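Local coordinates for protein polyphosphate kinase (PDB 2O8R) that probably catalyses the reversible transfer of the terminal phosphate of ATP onto a growing long-chain polyphosphate, with magnesium as cofactor, at residues Ile445-Pro450 and Gln456-Leu461; Thr484-Asp489 and Ala630-Asp635; Ile115-His120 and Pro190-Leu195. The protein carries 3 engineered substitutions. All blocks are in the same frame, centred on the assembly; numbering follows the deposited sequence.

Contact 1 (Ile445-Pro450 and Gln456-Leu461); sequences ILYHTP and QGIALL
I445 and I458 face each other as an antiparallel hydrogen-bonded pair: I445 N reaches I458 O at 2.9 Å and I458 N returns to I445 O. The short strand segments run at 169° to one another, as expected of the two arms of a beta hairpin. L446 and G457 follow as the non-hydrogen-bonded pair. A third bond, Y447 N to Q456 O at 2.7 Å, lies nearest the connecting loop.

Y447 makes the most side-chain approaches to the partner strand. Its CB lies 3.4 Å from Q456 O, and CG remains beside that same oxygen. With CG anti to its own carbonyl carbon (chi1 -71°), the ring leans across the partner strand: CD2 comes within 3.5 Å of G457 CA, where no side chain intervenes, and CE2 stays 3.6 Å from G457 CA, an oblique approach. At the tip, OH passes I458 CD1 at 4.0 Å. Beyond the strand, T449 CG2 meets Q456 CB at 3.7 Å.

The hairpin lies inside the mixed sheet, strand 442-447 also pairing with 370-377 and strand 457-462 with 474-481. I445, Y447 and I458 pack on M337 of helix 336-342, and I445 and I458 also on L360 of helix 355-365; L446 and A459 instead meet helix 484-497 through Y491 and V487.

Contact 2 (Thr484-Asp489 and Ala630-Asp635); sequences TDIVHD and ACPVLD
I486 meets C631 and P632 through its delta methyl: I486 CD1 stands 3.7 Å from C631 SG and 4.3 Å from P632 CG. The sulfur also faces the other branch of the same isoleucine, with I486 CG2 at 4.1 Å from C631 SG, so it sits against both arms of the side chain. Two torsions account for this. C631 carries SG opposite its backbone N (chi1 -162°), and the bend at I486 chi2 (-84°) swings CD1 to the sulfur and the proline ring. No hydrogen bond crosses the contact, and the nearest pair of alpha carbons, I486 CA and C631 CA, is 8.2 Å apart. The touching atoms, methyls, a thiol sulfur and a proline ring carbon, make this a van der Waals contact, and L461 of strand 457-462 touches both I486 and C631.

In the fold, this joins two domains that both belong to the phospholipase D (PLD) clan. I486 is in the first turn of helix 484-497, within C-terminal domain 1, while C631 is on strand 629-632 of the nine-stranded sheet, within C-terminal domain 2.

Further out, the helix start is held by N483, whose OD1 accepts a hydrogen bond from I486 N, and by D489 N bonding to D485 O at 3.0 Å. The buried D489 carboxylate takes three backbone N-H groups, OD1 from S507 and OD2 from R508 and L509, which ties the helix to the S507-L509 backbone and would be consistent with an ionised acid. On the strand side, C631 shares backbone hydrogen bonding with I613, and A630 with L510. D635, at the N-cap position of helix 636-651, bonds through OD1 to L638 N and T637 OG1, while R639 NH1 reaches V633 O.

Contact 3 (Ile115-His120 and Pro190-Leu195); sequences IRLRTH and PRFVEL. With SO4 (sulfate ion), chain J; SO4 (sulfate ion), chain H.
L117 and F192 meet across the flanks of a mixed three-stranded sheet, in which strand 204-208 runs between the edge strands 115-118 and 192-195; the 8.6 Å from L117 CA to F192 CA fits that intervening strand. At the start of 190-195, P190 packs on F410 of the second subunit. R191 follows, its guanidinium salt-bridged to E210 and D305 while its CG lies over the centre of the F192 ring. F192 then turns its CD1 to L117 CD1 at 3.9 Å, an oblique approach, and forms an edge-to-face pair with F208. V193 packs on F134 of helix 125-139, and E194 lies on Y204 and Y206 of the central strand. At the end of the segment, L195 CD1 makes a van der Waals contact with R118 NH2 at 3.5 Å, at the guanidinium edge and near its plane, the side chains crossing at about a right angle.

Two sulfates, probably from the crystallisation liquor, lie beside strand 115-118. R116 NH2 gives one a weak hydrogen bond, with R118 NH1 doubtfully close; consecutive backbone amides hold the other, H120 N to its O3 at 2.7 Å and T119 N to its O4 at 2.6 Å.

Contacts 1 and 2 are neighbours, with centres about 13 Å apart, and they touch directly: V487 CG2 lies 3.4 Å from G457 O, and L461 CD2 lies 3.9 Å from C631 CB. Strand 457-462 is thus shared packing ground between the hairpin and the junction of the two PLD-like domains. Contact 3 is on the opposite side of the chain's centre, its centre about 56 Å from that of contact 1 and 54 Å from that of contact 2; nearest atoms are about 37 and 41 Å away. All three lie away from the predicted sites, although H439, the predicted phosphohistidine, precedes strand 442-447 of contact 1 in sequence.

Contact 1 (Ile445-Pro450 and Gln456-Leu461)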
loop_
_atom_site.group_PDB
_atom_site.type_symbol
_atom_site.label_atom_id
_atom_site.label_comp_id
_atom_site.label_asym_id
_atom_site.label_seq_id
_atom_site.Cartn_x
_atom_site.Cartn_y
_atom_site.Cartn_z
ATOM N N ILE A 445 27.319 -12.651 -3.728
ATOM C CA ILE A 445 27.010 -13.968 -4.272
ATOM C C ILE A 445 28.252 -14.841 -4.157
ATOM O O ILE A 445 29.301 -14.484 -4.687
ATOM C CB ILE A 445 26.557 -13.887 -5.733
ATOM C CG1 ILE A 445 25.276 -13.075 -5.845
ATOM C CG2 ILE A 445 26.285 -15.258 -6.268
ATOM C CD1 ILE A 445 25.132 -12.411 -7.170
ATOM N N LEU A 446 28.135 -15.973 -3.458
ATOM C CA LEU A 446 29.284 -16.862 -3.247
ATOM C C LEU A 446 29.167 -18.182 -4.020
ATOM O O LEU A 446 28.114 -18.836 -4.039
ATOM C CB LEU A 446 29.513 -17.132 -1.754
ATOM C CG LEU A 446 29.898 -15.964 -0.836
ATOM C CD1 LEU A 446 29.833 -16.407 0.611
ATOM C CD2 LEU A 446 31.276 -15.354 -1.157
ATOM N N TYR A 447 30.265 -18.559 -4.665
ATOM C CA TYR A 447 30.331 -19.806 -5.392
ATOM C C TYR A 447 30.749 -20.938 -4.472
ATOM O O TYR A 447 31.397 -20.695 -3.451
ATOM C CB TYR A 447 31.341 -19.687 -6.519
ATOM C CG TYR A 447 30.888 -18.790 -7.643
ATOM C CD1 TYR A 447 29.647 -18.958 -8.242
ATOM C CD2 TYR A 447 31.719 -17.792 -8.130
ATOM C CE1 TYR A 447 29.241 -18.138 -9.283
ATOM C CE2 TYR A 447 31.326 -16.968 -9.171
ATOM C CZ TYR A 447 30.089 -17.138 -9.743
ATOM O OH TYR A 447 29.717 -16.303 -10.777
ATOM N N HIS A 448 30.365 -22.165 -4.827
ATOM C CA HIS A 448 30.904 -23.355 -4.175
ATOM C C HIS A 448 32.401 -23.413 -4.466
ATOM O O HIS A 448 32.826 -23.283 -5.617
ATOM C CB HIS A 448 30.239 -24.622 -4.702
ATOM C CG HIS A 448 28.850 -24.846 -4.191
ATOM N ND1 HIS A 448 27.750 -24.893 -5.023
ATOM C CD2 HIS A 448 28.382 -25.066 -2.938
ATOM C CE1 HIS A 448 26.665 -25.123 -4.304
ATOM N NE2 HIS A 448 27.022 -25.230 -3.036
ATOM N N THR A 449 33.192 -23.572 -3.411
ATOM C CA THR A 449 34.646 -23.657 -3.508
ATOM C C THR A 449 35.106 -24.748 -2.548
ATOM O O THR A 449 34.456 -24.964 -1.529
ATOM C CB THR A 449 35.317 -22.325 -3.107
ATOM O OG1 THR A 449 34.831 -21.906 -1.822
ATOM C CG2 THR A 449 35.045 -21.240 -4.149
ATOM N N PRO A 450 36.216 -25.444 -2.875
ATOM C CA PRO A 450 36.860 -26.509 -2.092
ATOM C C PRO A 450 36.592 -26.590 -0.570
ATOM O O PRO A 450 35.633 -27.256 -0.161
ATOM C CB PRO A 450 38.341 -26.279 -2.395
ATOM C CG PRO A 450 38.334 -25.787 -3.838
ATOM C CD PRO A 450 36.945 -25.237 -4.141
ATOM N N GLN A 456 34.936 -17.484 -3.667
ATOM C CA GLN A 456 34.901 -16.947 -5.014
ATOM C C GLN A 456 33.484 -16.456 -5.256
ATOM O O GLN A 456 32.524 -17.012 -4.714
ATOM C CB GLN A 456 35.274 -18.047 -6.007
ATOM C CG GLN A 456 36.067 -17.607 -7.215
ATOM C CD GLN A 456 36.739 -18.785 -7.905
ATOM O OE1 GLN A 456 37.563 -19.482 -7.305
ATOM N NE2 GLN A 456 36.389 -19.017 -9.173
ATOM N N GLY A 457 33.345 -15.401 -6.045
ATOM C CA GLY A 457 32.016 -14.870 -6.314
ATOM C C GLY A 457 31.937 -13.436 -6.777
ATOM O O GLY A 457 32.842 -12.928 -7.437
ATOM N N ILE A 458 30.826 -12.794 -6.438
ATOM C CA ILE A 458 30.518 -11.447 -6.903
ATOM C C ILE A 458 30.116 -10.562 -5.729
ATOM O O ILE A 458 29.254 -10.921 -4.927
ATOM C CB ILE A 458 29.361 -11.447 -7.932
ATOM C CG1 ILE A 458 29.716 -12.271 -9.166
ATOM C CG2 ILE A 458 29.062 -10.051 -8.371
ATOM C CD1 ILE A 458 28.538 -12.529 -10.105
ATOM N N ALA A 459 30.751 -9.407 -5.630
ATOM C CA ALA A 459 30.347 -8.416 -4.658
ATOM C C ALA A 459 29.697 -7.257 -5.386
ATOM O O ALA A 459 30.213 -6.788 -6.402
ATOM C CB ALA A 459 31.549 -7.933 -3.838
ATOM N N LEU A 460 28.553 -6.816 -4.872
ATOM C CA LEU A 460 27.888 -5.609 -5.349
ATOM C C LEU A 460 27.954 -4.576 -4.240
ATOM O O LEU A 460 27.532 -4.866 -3.124
ATOM C CB LEU A 460 26.429 -5.919 -5.655
ATOM C CG LEU A 460 25.989 -6.407 -7.032
ATOM C CD1 LEU A 460 26.953 -7.394 -7.623
ATOM C CD2 LEU A 460 24.605 -7.016 -6.928
ATOM N N LEU A 461 28.511 -3.399 -4.536
ATOM C CA LEU A 461 28.646 -2.287 -3.563
ATOM C C LEU A 461 28.117 -0.995 -4.126
ATOM O O LEU A 461 28.276 -0.724 -5.312
ATOM C CB LEU A 461 30.089 -2.061 -3.150
ATOM C CG LEU A 461 30.679 -3.223 -2.367
ATOM C CD1 LEU A 461 31.450 -4.172 -3.308
ATOM C CD2 LEU A 461 31.574 -2.662 -1.293
#

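Contact 2 (Thr484-Asp489 and Ala630-Asp635)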
loop_
_atom_site.group_PDB
_atom_site.type_symbol
_atom_site.label_atom_id
_atom_site.label_comp_id
_atom_site.label_asym_id
_atom_site.label_seq_id
_atom_site.Cartn_x
_atom_site.Cartn_y
_atom_site.Cartn_z
ATOM N N THR A 484 38.959 -10.828 -6.063
ATOM C CA THR A 484 39.052 -11.789 -4.968
ATOM C C THR A 484 39.327 -11.124 -3.604
ATOM O O THR A 484 38.932 -11.649 -2.575
ATOM C CB THR A 484 40.045 -12.968 -5.264
ATOM O OG1 THR A 484 41.384 -12.554 -4.996
ATOM C CG2 THR A 484 39.939 -13.488 -6.729
ATOM N N ASP A 485 39.971 -9.960 -3.595
ATOM C CA ASP A 485 40.191 -9.234 -2.345
ATOM C C ASP A 485 38.923 -8.578 -1.810
ATOM O O ASP A 485 38.647 -8.641 -0.605
ATOM C CB ASP A 485 41.279 -8.188 -2.511
ATOM C CG ASP A 485 42.658 -8.800 -2.589
ATOM O OD1 ASP A 485 42.749 -10.044 -2.707
ATOM O OD2 ASP A 485 43.648 -8.039 -2.531
ATOM N N ILE A 486 38.166 -7.948 -2.707
ATOM C CA ILE A 486 36.892 -7.346 -2.343
ATOM C C ILE A 486 35.918 -8.436 -1.942
ATOM O O ILE A 486 35.254 -8.332 -0.907
ATOM C CB ILE A 486 36.254 -6.542 -3.498
ATOM C CG1 ILE A 486 37.276 -5.651 -4.205
ATOM C CG2 ILE A 486 35.089 -5.700 -2.976
ATOM C CD1 ILE A 486 37.494 -4.327 -3.547
ATOM N N VAL A 487 35.836 -9.488 -2.755
ATOM C CA VAL A 487 34.807 -10.509 -2.548
ATOM C C VAL A 487 35.046 -11.174 -1.207
ATOM O O VAL A 487 34.103 -11.613 -0.542
ATOM C CB VAL A 487 34.745 -11.542 -3.697
ATOM C CG1 VAL A 487 34.172 -12.887 -3.220
ATOM C CG2 VAL A 487 33.940 -10.989 -4.878
ATOM N N HIS A 488 36.308 -11.181 -0.792
ATOM C CA HIS A 488 36.682 -11.806 0.457
ATOM C C HIS A 488 36.350 -10.870 1.611
ATOM O O HIS A 488 35.931 -11.301 2.690
ATOM C CB HIS A 488 38.174 -12.158 0.463
ATOM C CG HIS A 488 38.609 -12.863 1.706
ATOM N ND1 HIS A 488 39.058 -12.191 2.824
ATOM C CD2 HIS A 488 38.616 -14.177 2.027
ATOM C CE1 HIS A 488 39.329 -13.064 3.777
ATOM N NE2 HIS A 488 39.064 -14.274 3.320
ATOM N N ASP A 489 36.552 -9.582 1.369
ATOM C CA ASP A 489 36.324 -8.558 2.374
ATOM C C ASP A 489 34.851 -8.465 2.710
ATOM O O ASP A 489 34.483 -8.393 3.887
ATOM C CB ASP A 489 36.838 -7.219 1.868
ATOM C CG ASP A 489 38.330 -7.057 2.070
ATOM O OD1 ASP A 489 38.916 -7.903 2.775
ATOM O OD2 ASP A 489 38.915 -6.077 1.544
ATOM N N ALA A 630 33.210 1.756 2.369
ATOM C CA ALA A 630 33.777 2.471 1.242
ATOM C C ALA A 630 34.657 1.501 0.472
ATOM O O ALA A 630 35.325 0.640 1.057
ATOM C CB ALA A 630 34.568 3.680 1.698
ATOM N N CYS A 631 34.644 1.642 -0.846
ATOM C CA CYS A 631 35.343 0.715 -1.711
ATOM C C CYS A 631 36.183 1.429 -2.765
ATOM O O CYS A 631 35.701 2.363 -3.412
ATOM C CB CYS A 631 34.336 -0.172 -2.397
ATOM S SG CYS A 631 35.052 -1.635 -3.063
ATOM N N PRO A 632 37.456 1.008 -2.916
ATOM C CA PRO A 632 38.335 1.429 -3.996
ATOM C C PRO A 632 37.831 0.943 -5.335
ATOM O O PRO A 632 37.382 -0.200 -5.456
ATOM C CB PRO A 632 39.646 0.706 -3.683
ATOM C CG PRO A 632 39.257 -0.430 -2.856
ATOM C CD PRO A 632 38.156 0.101 -1.997
ATOM N N VAL A 633 37.900 1.820 -6.325
ATOM C CA VAL A 633 37.620 1.458 -7.687
ATOM C C VAL A 633 38.977 1.079 -8.277
ATOM O O VAL A 633 39.800 1.949 -8.547
ATOM C CB VAL A 633 37.016 2.650 -8.413
ATOM C CG1 VAL A 633 36.660 2.301 -9.853
ATOM C CG2 VAL A 633 35.801 3.136 -7.662
ATOM N N LEU A 634 39.227 -0.217 -8.441
ATOM C CA LEU A 634 40.550 -0.695 -8.885
ATOM C C LEU A 634 40.819 -0.597 -10.385
ATOM O O LEU A 634 41.932 -0.274 -10.805
ATOM C CB LEU A 634 40.791 -2.127 -8.417
ATOM C CG LEU A 634 40.731 -2.218 -6.893
ATOM C CD1 LEU A 634 41.008 -3.617 -6.453
ATOM C CD2 LEU A 634 41.702 -1.236 -6.229
ATOM N N ASP A 635 39.800 -0.874 -11.185
ATOM C CA ASP A 635 39.918 -0.793 -12.628
ATOM C C ASP A 635 40.124 0.645 -13.105
ATOM O O ASP A 635 39.304 1.527 -12.835
ATOM C CB ASP A 635 38.688 -1.401 -13.283
ATOM C CG ASP A 635 38.821 -1.504 -14.775
ATOM O OD1 ASP A 635 38.955 -0.451 -15.439
ATOM O OD2 ASP A 635 38.774 -2.644 -15.284
#

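Contact 3 (Ile115-His120 and Pro190-Leu195)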
loop_
_atom_site.group_PDB
_atom_site.type_symbol
_atom_site.label_atom_id
_atom_site.label_comp_id
_atom_site.label_asym_id
_atom_site.label_seq_id
_atom_site.Cartn_x
_atom_site.Cartn_y
_atom_site.Cartn_z
ATOM N N ILE A 115 -4.327 25.585 -17.432
ATOM C CA ILE A 115 -4.674 25.027 -16.123
ATOM C C ILE A 115 -5.143 26.151 -15.211
ATOM O O ILE A 115 -4.420 27.120 -14.989
ATOM C CB ILE A 115 -3.469 24.328 -15.439
ATOM C CG1 ILE A 115 -2.536 23.683 -16.474
ATOM C CG2 ILE A 115 -3.932 23.336 -14.358
ATOM C CD1 ILE A 115 -2.798 22.234 -16.781
ATOM N N ARG A 116 -6.360 26.035 -14.688
ATOM C CA ARG A 116 -6.835 27.016 -13.726
ATOM C C ARG A 116 -7.025 26.351 -12.381
ATOM O O ARG A 116 -7.948 25.556 -12.172
ATOM C CB ARG A 116 -8.097 27.726 -14.208
ATOM C CG ARG A 116 -8.279 29.106 -13.588
ATOM C CD ARG A 116 -8.595 30.163 -14.647
ATOM N NE ARG A 116 -9.975 30.628 -14.597
ATOM C CZ ARG A 116 -10.392 31.647 -13.851
ATOM N NH1 ARG A 116 -9.535 32.313 -13.086
ATOM N NH2 ARG A 116 -11.669 32.002 -13.864
ATOM N N LEU A 117 -6.091 26.635 -11.484
ATOM C CA LEU A 117 -6.205 26.170 -10.129
ATOM C C LEU A 117 -6.886 27.306 -9.431
ATOM O O LEU A 117 -6.294 28.363 -9.227
ATOM C CB LEU A 117 -4.832 25.894 -9.515
ATOM C CG LEU A 117 -4.867 25.458 -8.038
ATOM C CD1 LEU A 117 -5.881 24.342 -7.801
ATOM C CD2 LEU A 117 -3.498 25.025 -7.557
ATOM N N ARG A 118 -8.147 27.106 -9.092
ATOM C CA ARG A 118 -8.930 28.203 -8.569
ATOM C C ARG A 118 -8.568 28.505 -7.141
ATOM O O ARG A 118 -8.388 27.612 -6.306
ATOM C CB ARG A 118 -10.435 27.974 -8.747
ATOM C CG ARG A 118 -10.949 28.505 -10.084
ATOM C CD ARG A 118 -12.403 28.945 -9.998
ATOM N NE ARG A 118 -13.289 27.927 -10.541
ATOM C CZ ARG A 118 -13.777 27.951 -11.774
ATOM N NH1 ARG A 118 -13.478 28.949 -12.591
ATOM N NH2 ARG A 118 -14.564 26.979 -12.191
ATOM N N THR A 119 -8.449 29.790 -6.870
ATOM C CA THR A 119 -8.027 30.251 -5.575
ATOM C C THR A 119 -9.202 30.972 -4.898
ATOM O O THR A 119 -9.183 31.223 -3.691
ATOM C CB THR A 119 -6.778 31.119 -5.740
ATOM O OG1 THR A 119 -5.833 30.813 -4.712
ATOM C CG2 THR A 119 -7.123 32.593 -5.749
ATOM N N HIS A 120 -10.233 31.266 -5.697
ATOM C CA HIS A 120 -11.523 31.773 -5.217
ATOM C C HIS A 120 -12.658 30.865 -5.695
ATOM O O HIS A 120 -12.413 29.898 -6.435
ATOM C CB HIS A 120 -11.750 33.200 -5.705
ATOM C CG HIS A 120 -10.605 34.124 -5.417
ATOM N ND1 HIS A 120 -9.947 34.827 -6.404
ATOM C CD2 HIS A 120 -9.995 34.451 -4.253
ATOM C CE1 HIS A 120 -8.989 35.556 -5.860
ATOM N NE2 HIS A 120 -8.994 35.343 -4.557
ATOM N N PRO A 190 -9.636 13.634 -2.992
ATOM C CA PRO A 190 -8.393 14.277 -3.367
ATOM C C PRO A 190 -8.328 15.721 -2.865
ATOM O O PRO A 190 -9.369 16.362 -2.659
ATOM C CB PRO A 190 -8.446 14.260 -4.891
ATOM C CG PRO A 190 -9.875 14.313 -5.209
ATOM C CD PRO A 190 -10.578 13.558 -4.121
ATOM N N ARG A 191 -7.106 16.218 -2.672
ATOM C CA ARG A 191 -6.883 17.599 -2.256
ATOM C C ARG A 191 -7.392 18.514 -3.349
ATOM O O ARG A 191 -7.998 19.553 -3.068
ATOM C CB ARG A 191 -5.392 17.853 -2.030
ATOM C CG ARG A 191 -5.055 19.233 -1.500
ATOM C CD ARG A 191 -5.689 19.506 -0.134
ATOM N NE ARG A 191 -5.530 20.907 0.265
ATOM C CZ ARG A 191 -4.459 21.403 0.881
ATOM N NH1 ARG A 191 -3.423 20.633 1.190
ATOM N NH2 ARG A 191 -4.424 22.680 1.204
ATOM N N PHE A 192 -7.154 18.101 -4.595
ATOM C CA PHE A 192 -7.567 18.862 -5.767
ATOM C C PHE A 192 -8.702 18.172 -6.504
ATOM O O PHE A 192 -8.609 16.992 -6.831
ATOM C CB PHE A 192 -6.373 19.115 -6.672
ATOM C CG PHE A 192 -5.243 19.795 -5.969
ATOM C CD1 PHE A 192 -5.341 21.136 -5.618
ATOM C CD2 PHE A 192 -4.104 19.085 -5.615
ATOM C CE1 PHE A 192 -4.311 21.770 -4.948
ATOM C CE2 PHE A 192 -3.072 19.709 -4.948
ATOM C CZ PHE A 192 -3.176 21.054 -4.610
ATOM N N VAL A 193 -9.780 18.923 -6.723
ATOM C CA VAL A 193 -11.009 18.399 -7.302
ATOM C C VAL A 193 -11.177 19.031 -8.680
ATOM O O VAL A 193 -11.257 20.260 -8.794
ATOM C CB VAL A 193 -12.231 18.717 -6.389
ATOM C CG1 VAL A 193 -13.538 18.135 -6.946
ATOM C CG2 VAL A 193 -11.992 18.170 -5.009
ATOM N N GLU A 194 -11.182 18.191 -9.720
ATOM C CA GLU A 194 -11.376 18.643 -11.098
ATOM C C GLU A 194 -12.844 18.977 -11.333
ATOM O O GLU A 194 -13.728 18.285 -10.830
ATOM C CB GLU A 194 -10.929 17.569 -12.083
ATOM C CG GLU A 194 -10.768 18.051 -13.543
ATOM C CD GLU A 194 -10.620 16.902 -14.556
ATOM O OE1 GLU A 194 -10.929 15.731 -14.221
ATOM O OE2 GLU A 194 -10.205 17.178 -15.701
ATOM N N LEU A 195 -13.094 20.052 -12.076
ATOM C CA LEU A 195 -14.450 20.472 -12.414
ATOM C C LEU A 195 -14.716 20.122 -13.865
ATOM O O LEU A 195 -13.819 20.251 -14.697
ATOM C CB LEU A 195 -14.609 21.976 -12.205
ATOM C CG LEU A 195 -14.336 22.527 -10.800
ATOM C CD1 LEU A 195 -14.935 23.903 -10.652
ATOM C CD2 LEU A 195 -14.916 21.629 -9.756
HETATM S S SO4 J . -9.432 32.204 -8.977
HETATM O O1 SO4 J . -9.694 32.495 -10.383
HETATM O O2 SO4 J . -9.224 33.457 -8.264
HETATM O O3 SO4 J . -10.577 31.493 -8.414
HETATM O O4 SO4 J . -8.222 31.399 -8.859
HETATM S S SO4 H . -14.759 31.880 -12.720
HETATM O O1 SO4 H . -14.453 31.778 -14.147
HETATM O O2 SO4 H . -14.910 33.284 -12.354
HETATM O O3 SO4 H . -15.992 31.143 -12.428
HETATM O O4 SO4 H . -13.661 31.321 -11.940
#